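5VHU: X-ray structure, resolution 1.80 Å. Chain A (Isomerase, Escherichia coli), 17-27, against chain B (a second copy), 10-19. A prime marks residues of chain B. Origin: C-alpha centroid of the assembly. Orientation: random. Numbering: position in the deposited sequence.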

ATOM      1  N   GLU A  17     -19.421 -10.969 -15.487  1.00 13.16           N
ATOM      2  CA  GLU A  17     -19.310 -10.683 -14.005  1.00 13.78           C
ATOM      3  C   GLU A  17     -20.665 -10.720 -13.281  1.00 13.64           C
ATOM      4  O   GLU A  17     -20.807 -11.360 -12.238  1.00 13.57           O
ATOM      5  N   LEU A  18     -21.676 -10.115 -13.886  1.00 13.59           N
ATOM      6  CA  LEU A  18     -23.053 -10.120 -13.345  1.00 15.56           C
ATOM      7  C   LEU A  18     -23.543 -11.570 -13.133  1.00 15.43           C
ATOM      8  O   LEU A  18     -24.091 -11.909 -12.086  1.00 15.78           O
ATOM      9  N   LYS A  19     -23.348 -12.409 -14.139  1.00 15.17           N
ATOM     10  CA  LYS A  19     -23.799 -13.805 -14.037  1.00 16.52           C
ATOM     11  C   LYS A  19     -23.134 -14.538 -12.886  1.00 15.16           C
ATOM     12  O   LYS A  19     -23.795 -15.326 -12.192  1.00 13.62           O
ATOM     13  N   ALA A  20     -21.818 -14.315 -12.699  1.00 14.45           N
ATOM     14  CA  ALA A  20     -21.082 -14.970 -11.574  1.00 14.64           C
ATOM     15  C   ALA A  20     -21.672 -14.532 -10.215  1.00 15.79           C
ATOM     16  O   ALA A  20     -21.775 -15.327  -9.275  1.00 15.29           O
ATOM     17  N   VAL A  21     -22.025 -13.260 -10.103  1.00 13.43           N
ATOM     18  CA  VAL A  21     -22.637 -12.761  -8.870  1.00 14.62           C
ATOM     19  C   VAL A  21     -24.023 -13.401  -8.666  1.00 15.82           C
ATOM     20  O   VAL A  21     -24.314 -13.923  -7.559  1.00 15.59           O
ATOM     21  N   GLU A  22     -24.838 -13.410  -9.726  1.00 15.66           N
ATOM     22  CA  GLU A  22     -26.157 -14.094  -9.685  1.00 18.83           C
ATOM     23  C   GLU A  22     -26.070 -15.551  -9.195  1.00 17.92           C
ATOM     24  O   GLU A  22     -26.946 -15.961  -8.408  1.00 17.94           O
ATOM     25  N   GLU A  23     -25.077 -16.291  -9.678  1.00 18.66           N
ATOM     26  CA  GLU A  23     -24.830 -17.719  -9.339  1.00 21.45           C
ATOM     27  C   GLU A  23     -24.702 -17.867  -7.851  1.00 21.09           C
ATOM     28  O   GLU A  23     -25.210 -18.831  -7.274  1.00 18.27           O
ATOM     29  N   VAL A  24     -23.993 -16.906  -7.233  1.00 17.74           N
ATOM     30  CA  VAL A  24     -23.763 -16.930  -5.786  1.00 16.80           C
ATOM     31  C   VAL A  24     -25.016 -16.567  -4.991  1.00 16.49           C
ATOM     32  O   VAL A  24     -25.319 -17.258  -4.003  1.00 16.95           O
ATOM     33  N   ILE A  25     -25.725 -15.517  -5.398  1.00 16.23           N
ATOM     34  CA  ILE A  25     -26.994 -15.095  -4.747  1.00 18.07           C
ATOM     35  C   ILE A  25     -28.029 -16.255  -4.827  1.00 20.37           C
ATOM     36  O   ILE A  25     -28.818 -16.425  -3.923  1.00 20.12           O
ATOM     37  N   ASP A  26     -27.987 -17.035  -5.906  1.00 19.68           N
ATOM     38  CA  ASP A  26     -28.933 -18.158  -6.085  1.00 21.26           C
ATOM     39  C   ASP A  26     -28.516 -19.405  -5.308  1.00 21.82           C
ATOM     40  O   ASP A  26     -29.255 -20.389  -5.281  1.00 25.57           O
ATOM     41  N   SER A  27     -27.377 -19.386  -4.633  1.00 17.91           N
ATOM     42  CA  SER A  27     -26.886 -20.586  -3.931  1.00 17.80           C
ATOM     43  C   SER A  27     -27.304 -20.599  -2.428  1.00 16.65           C
ATOM     44  O   SER A  27     -27.819 -19.608  -1.911  1.00 17.34           O
TER
ATOM     45  N   ILE B  10     -28.063 -11.075   4.202  1.00 16.23           N
ATOM     46  CA  ILE B  10     -26.871 -11.070   3.328  1.00 14.88           C
ATOM     47  C   ILE B  10     -27.254 -10.988   1.838  1.00 15.07           C
ATOM     48  O   ILE B  10     -26.732 -10.163   1.115  1.00 13.23           O
ATOM     49  N   LYS B  11     -28.184 -11.822   1.382  1.00 12.88           N
ATOM     50  CA  LYS B  11     -28.598 -11.788  -0.017  1.00 14.18           C
ATOM     51  C   LYS B  11     -29.237 -10.437  -0.424  1.00 14.16           C
ATOM     52  O   LYS B  11     -29.104  -9.988  -1.567  1.00 13.78           O
ATOM     53  N   HIS B  12     -29.925  -9.795   0.508  1.00 14.34           N
ATOM     54  CA  HIS B  12     -30.506  -8.467   0.245  1.00 15.02           C
ATOM     55  C   HIS B  12     -29.410  -7.438  -0.140  1.00 14.21           C
ATOM     56  O   HIS B  12     -29.573  -6.661  -1.102  1.00 13.73           O
ATOM     57  N   PHE B  13     -28.306  -7.427   0.604  1.00 12.81           N
ATOM     58  CA  PHE B  13     -27.255  -6.455   0.286  1.00 12.01           C
ATOM     59  C   PHE B  13     -26.611  -6.832  -1.062  1.00 11.13           C
ATOM     60  O   PHE B  13     -26.208  -5.944  -1.835  1.00 10.45           O
ATOM     61  N   MET B  14     -26.415  -8.143  -1.279  1.00 10.90           N
ATOM     62  CA  MET B  14     -25.815  -8.621  -2.542  1.00 10.72           C
ATOM     63  C   MET B  14     -26.681  -8.219  -3.711  1.00 11.86           C
ATOM     64  O   MET B  14     -26.199  -7.802  -4.755  1.00 10.80           O
ATOM     65  N   HIS B  15     -27.990  -8.386  -3.524  1.00 11.91           N
ATOM     66  CA  HIS B  15     -28.933  -8.067  -4.551  1.00 14.04           C
ATOM     67  C   HIS B  15     -28.935  -6.567  -4.883  1.00 12.62           C
ATOM     68  O   HIS B  15     -29.083  -6.197  -6.085  1.00 10.85           O
ATOM     69  N   ASN B  16     -28.774  -5.720  -3.858  1.00 11.28           N
ATOM     70  CA  ASN B  16     -28.679  -4.263  -4.096  1.00 12.81           C
ATOM     71  C   ASN B  16     -27.472  -3.925  -4.996  1.00 13.53           C
ATOM     72  O   ASN B  16     -27.563  -3.050  -5.899  1.00 13.12           O
ATOM     73  N   GLU B  17     -26.342  -4.593  -4.724  1.00 13.16           N
ATOM     74  CA  GLU B  17     -25.137  -4.432  -5.625  1.00 13.78           C
ATOM     75  C   GLU B  17     -25.381  -4.939  -7.054  1.00 13.64           C
ATOM     76  O   GLU B  17     -25.085  -4.247  -8.029  1.00 13.57           O
ATOM     77  N   LEU B  18     -26.007  -6.101  -7.172  1.00 13.59           N
ATOM     78  CA  LEU B  18     -26.369  -6.686  -8.481  1.00 15.56           C
ATOM     79  C   LEU B  18     -27.236  -5.699  -9.292  1.00 15.43           C
ATOM     80  O   LEU B  18     -26.995  -5.463 -10.475  1.00 15.78           O
ATOM     81  N   LYS B  19     -28.246  -5.137  -8.647  1.00 15.17           N
ATOM     82  CA  LYS B  19     -29.139  -4.198  -9.342  1.00 16.52           C
ATOM     83  C   LYS B  19     -28.395  -2.985  -9.870  1.00 15.16           C
ATOM     84  O   LYS B  19     -28.683  -2.521 -10.984  1.00 13.62           O
TER

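The two helices run nearly antiparallel, at 163°, with axes 10.4 Å apart at their closest, a spacing that leaves room for a layer of aliphatic side chains. Leu18′ is the knob of this layer. Its CA-to-CB bond points sideways, but the t,p rotamer brings its end into a hole formed by Leu18, Val21, Glu22 and Ile25. There Leu18′ CD1 lies 3.7 Å from both Leu18 CD1 and Val21 CG1. The CA-to-CB bond of Glu22 points away, yet the methylene part of its m,t chain lines the hole, with Glu22 CG 3.9 Å from Leu18′ CD1. Compact, branched Val21 (t) points toward the partner helix. Ile25 (m,t) reaches further, its CD1 3.9 Å from Leu18′ CD2.

Met14′ also points toward the other helix. The unbranched m,t,p chain of Met14′ is long and flexible enough to place Met14′ CE 3.7 Å from Ile25 CG1 and 3.8 Å from Val24 CG1.

Polar contacts gather where helix 17-25 ends. The carbonyl oxygens of Ile25 and Ser27 accept no backbone hydrogen bond from within this stretch, and Lys11′, extended as m,t,t,t, supplies a donor: Lys11′ NZ hydrogen-bonds to Ile25 O at 2.9 Å and to Ser27 O at 2.8 Å. Ser27, in the p rotamer, turns back on its own chain, Ser27 OG donating to Val24 O at 2.7 Å.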

ATOM      1  CB  GLU A  17     -18.574  -9.364 -13.726  1.00 14.37           C
ATOM      2  CG  GLU A  17     -17.139  -9.480 -14.221  1.00 15.52           C
ATOM      3  CD  GLU A  17     -16.194  -8.490 -13.561  1.00 16.50           C
ATOM      4  OE1 GLU A  17     -16.560  -7.838 -12.553  1.00 17.69           O
ATOM      5  OE2 GLU A  17     -15.073  -8.383 -14.057  1.00 16.39           O
ATOM      6  CB  LEU A  18     -24.011  -9.436 -14.334  1.00 17.95           C
ATOM      7  CG  LEU A  18     -25.435  -9.080 -13.848  1.00 23.31           C
ATOM      8  CD1 LEU A  18     -25.313  -7.859 -12.943  1.00 24.23           C
ATOM      9  CD2 LEU A  18     -26.358  -8.743 -15.018  1.00 25.97           C
ATOM     10  CB  LYS A  19     -23.481 -14.561 -15.346  1.00 17.77           C
ATOM     11  CG  LYS A  19     -24.446 -14.227 -16.472  1.00 23.57           C
ATOM     12  CD  LYS A  19     -24.050 -15.041 -17.713  1.00 30.88           C
ATOM     13  CE  LYS A  19     -25.264 -15.704 -18.372  1.00 40.58           C
ATOM     14  NZ  LYS A  19     -25.007 -16.212 -19.764  1.00 43.59           N
ATOM     15  CB  ALA A  20     -19.615 -14.600 -11.629  1.00 14.18           C
ATOM     16  CB  VAL A  21     -22.689 -11.224  -8.805  1.00 14.41           C
ATOM     17  CG1 VAL A  21     -23.378 -10.763  -7.521  1.00 14.90           C
ATOM     18  CG2 VAL A  21     -21.259 -10.630  -8.818  1.00 14.14           C
ATOM     19  CB  GLU A  22     -26.828 -14.153 -11.056  1.00 23.00           C
ATOM     20  CG  GLU A  22     -27.411 -12.856 -11.583  1.00 28.90           C
ATOM     21  CD  GLU A  22     -28.070 -13.036 -12.984  1.00 33.95           C
ATOM     22  OE1 GLU A  22     -27.928 -14.095 -13.641  1.00 34.69           O
ATOM     23  OE2 GLU A  22     -28.735 -12.098 -13.464  1.00 42.73           O
ATOM     24  CB  GLU A  23     -23.532 -18.215  -9.933  1.00 27.00           C
ATOM     25  CG  GLU A  23     -23.608 -19.572 -10.573  1.00 42.08           C
ATOM     26  CD  GLU A  23     -24.090 -19.473 -12.013  1.00 50.70           C
ATOM     27  OE1 GLU A  23     -24.203 -20.534 -12.669  1.00 63.16           O
ATOM     28  OE2 GLU A  23     -24.337 -18.337 -12.502  1.00 54.61           O
ATOM     29  CB  VAL A  24     -22.541 -16.041  -5.380  1.00 17.26           C
ATOM     30  CG1 VAL A  24     -22.356 -16.077  -3.870  1.00 15.15           C
ATOM     31  CG2 VAL A  24     -21.275 -16.570  -6.099  1.00 16.59           C
ATOM     32  CB  ILE A  25     -27.583 -13.827  -5.396  1.00 19.73           C
ATOM     33  CG1 ILE A  25     -26.653 -12.632  -5.151  1.00 20.28           C
ATOM     34  CG2 ILE A  25     -28.945 -13.472  -4.807  1.00 20.84           C
ATOM     35  CD1 ILE A  25     -27.096 -11.358  -5.877  1.00 20.73           C
ATOM     36  CB  ASP A  26     -29.108 -18.465  -7.572  1.00 25.01           C
ATOM     37  CG  ASP A  26     -29.885 -17.372  -8.310  1.00 34.07           C
ATOM     38  OD1 ASP A  26     -30.440 -16.443  -7.655  1.00 35.37           O
ATOM     39  OD2 ASP A  26     -29.942 -17.439  -9.562  1.00 38.57           O
ATOM     40  CB  SER A  27     -25.385 -20.693  -4.138  1.00 19.53           C
ATOM     41  OG  SER A  27     -24.777 -19.785  -3.267  1.00 22.42           O
TER
ATOM     42  CB  ILE B  10     -25.966 -12.286   3.655  1.00 16.89           C
ATOM     43  CG1 ILE B  10     -25.395 -12.119   5.075  1.00 17.96           C
ATOM     44  CG2 ILE B  10     -24.906 -12.512   2.581  1.00 16.76           C
ATOM     45  CD1 ILE B  10     -24.894 -13.429   5.702  1.00 21.71           C
ATOM     46  CB  LYS B  11     -29.571 -12.952  -0.278  1.00 13.53           C
ATOM     47  CG  LYS B  11     -28.839 -14.282  -0.322  1.00 15.14           C
ATOM     48  CD  LYS B  11     -29.797 -15.414  -0.702  1.00 17.21           C
ATOM     49  CE  LYS B  11     -29.063 -16.753  -0.714  1.00 18.00           C
ATOM     50  NZ  LYS B  11     -29.865 -17.701  -1.561  1.00 18.75           N
ATOM     51  CB  HIS B  12     -31.296  -7.980   1.470  1.00 17.92           C
ATOM     52  CG  HIS B  12     -31.585  -6.504   1.492  1.00 20.16           C
ATOM     53  ND1 HIS B  12     -32.584  -5.923   0.737  1.00 21.99           N
ATOM     54  CD2 HIS B  12     -31.002  -5.490   2.188  1.00 22.05           C
ATOM     55  CE1 HIS B  12     -32.614  -4.619   0.966  1.00 21.71           C
ATOM     56  NE2 HIS B  12     -31.666  -4.328   1.846  1.00 23.48           N
ATOM     57  CB  PHE B  13     -26.217  -6.392   1.415  1.00 11.38           C
ATOM     58  CG  PHE B  13     -26.762  -5.829   2.695  1.00 11.01           C
ATOM     59  CD1 PHE B  13     -27.258  -4.531   2.738  1.00 12.73           C
ATOM     60  CD2 PHE B  13     -26.760  -6.596   3.842  1.00 11.85           C
ATOM     61  CE1 PHE B  13     -27.749  -3.994   3.956  1.00 12.56           C
ATOM     62  CE2 PHE B  13     -27.226  -6.066   5.072  1.00 12.70           C
ATOM     63  CZ  PHE B  13     -27.748  -4.769   5.099  1.00 12.58           C
ATOM     64  CB  MET B  14     -25.632 -10.135  -2.559  1.00 11.29           C
ATOM     65  CG  MET B  14     -24.623 -10.643  -1.523  1.00 12.81           C
ATOM     66  SD  MET B  14     -24.284 -12.407  -1.728  1.00 16.65           S
ATOM     67  CE  MET B  14     -23.425 -12.507  -3.271  1.00 17.02           C
ATOM     68  CB  HIS B  15     -30.324  -8.489  -4.058  1.00 17.04           C
ATOM     69  CG  HIS B  15     -31.375  -8.261  -5.085  1.00 23.34           C
ATOM     70  ND1 HIS B  15     -31.442  -9.007  -6.244  1.00 28.76           N
ATOM     71  CD2 HIS B  15     -32.335  -7.312  -5.179  1.00 25.64           C
ATOM     72  CE1 HIS B  15     -32.417  -8.535  -7.001  1.00 26.30           C
ATOM     73  NE2 HIS B  15     -32.987  -7.524  -6.373  1.00 27.75           N
ATOM     74  CB  ASN B  16     -28.565  -3.430  -2.824  1.00 13.44           C
ATOM     75  CG  ASN B  16     -29.885  -3.334  -2.065  1.00 17.82           C
ATOM     76  OD1 ASN B  16     -30.928  -3.658  -2.602  1.00 19.02           O
ATOM     77  ND2 ASN B  16     -29.839  -2.879  -0.838  1.00 19.08           N
ATOM     78  CB  GLU B  17     -23.877  -5.073  -5.021  1.00 14.37           C
ATOM     79  CG  GLU B  17     -23.516  -4.346  -3.734  1.00 15.52           C
ATOM     80  CD  GLU B  17     -22.061  -4.519  -3.334  1.00 16.50           C
ATOM     81  OE1 GLU B  17     -21.236  -5.015  -4.139  1.00 17.69           O
ATOM     82  OE2 GLU B  17     -21.751  -4.139  -2.205  1.00 16.39           O
ATOM     83  CB  LEU B  18     -27.184  -7.974  -8.275  1.00 17.95           C
ATOM     84  CG  LEU B  18     -27.421  -8.895  -9.494  1.00 23.31           C
ATOM     85  CD1 LEU B  18     -26.112  -9.630  -9.768  1.00 24.23           C
ATOM     86  CD2 LEU B  18     -28.519  -9.919  -9.218  1.00 25.97           C
ATOM     87  CB  LYS B  19     -30.247  -3.710  -8.381  1.00 17.77           C
ATOM     88  CG  LYS B  19     -31.339  -4.744  -8.165  1.00 23.57           C
ATOM     89  CD  LYS B  19     -32.390  -4.153  -7.213  1.00 30.88           C
ATOM     90  CE  LYS B  19     -33.817  -4.387  -7.720  1.00 40.58           C
ATOM     91  NZ  LYS B  19     -34.884  -4.155  -6.685  1.00 43.59           N
TER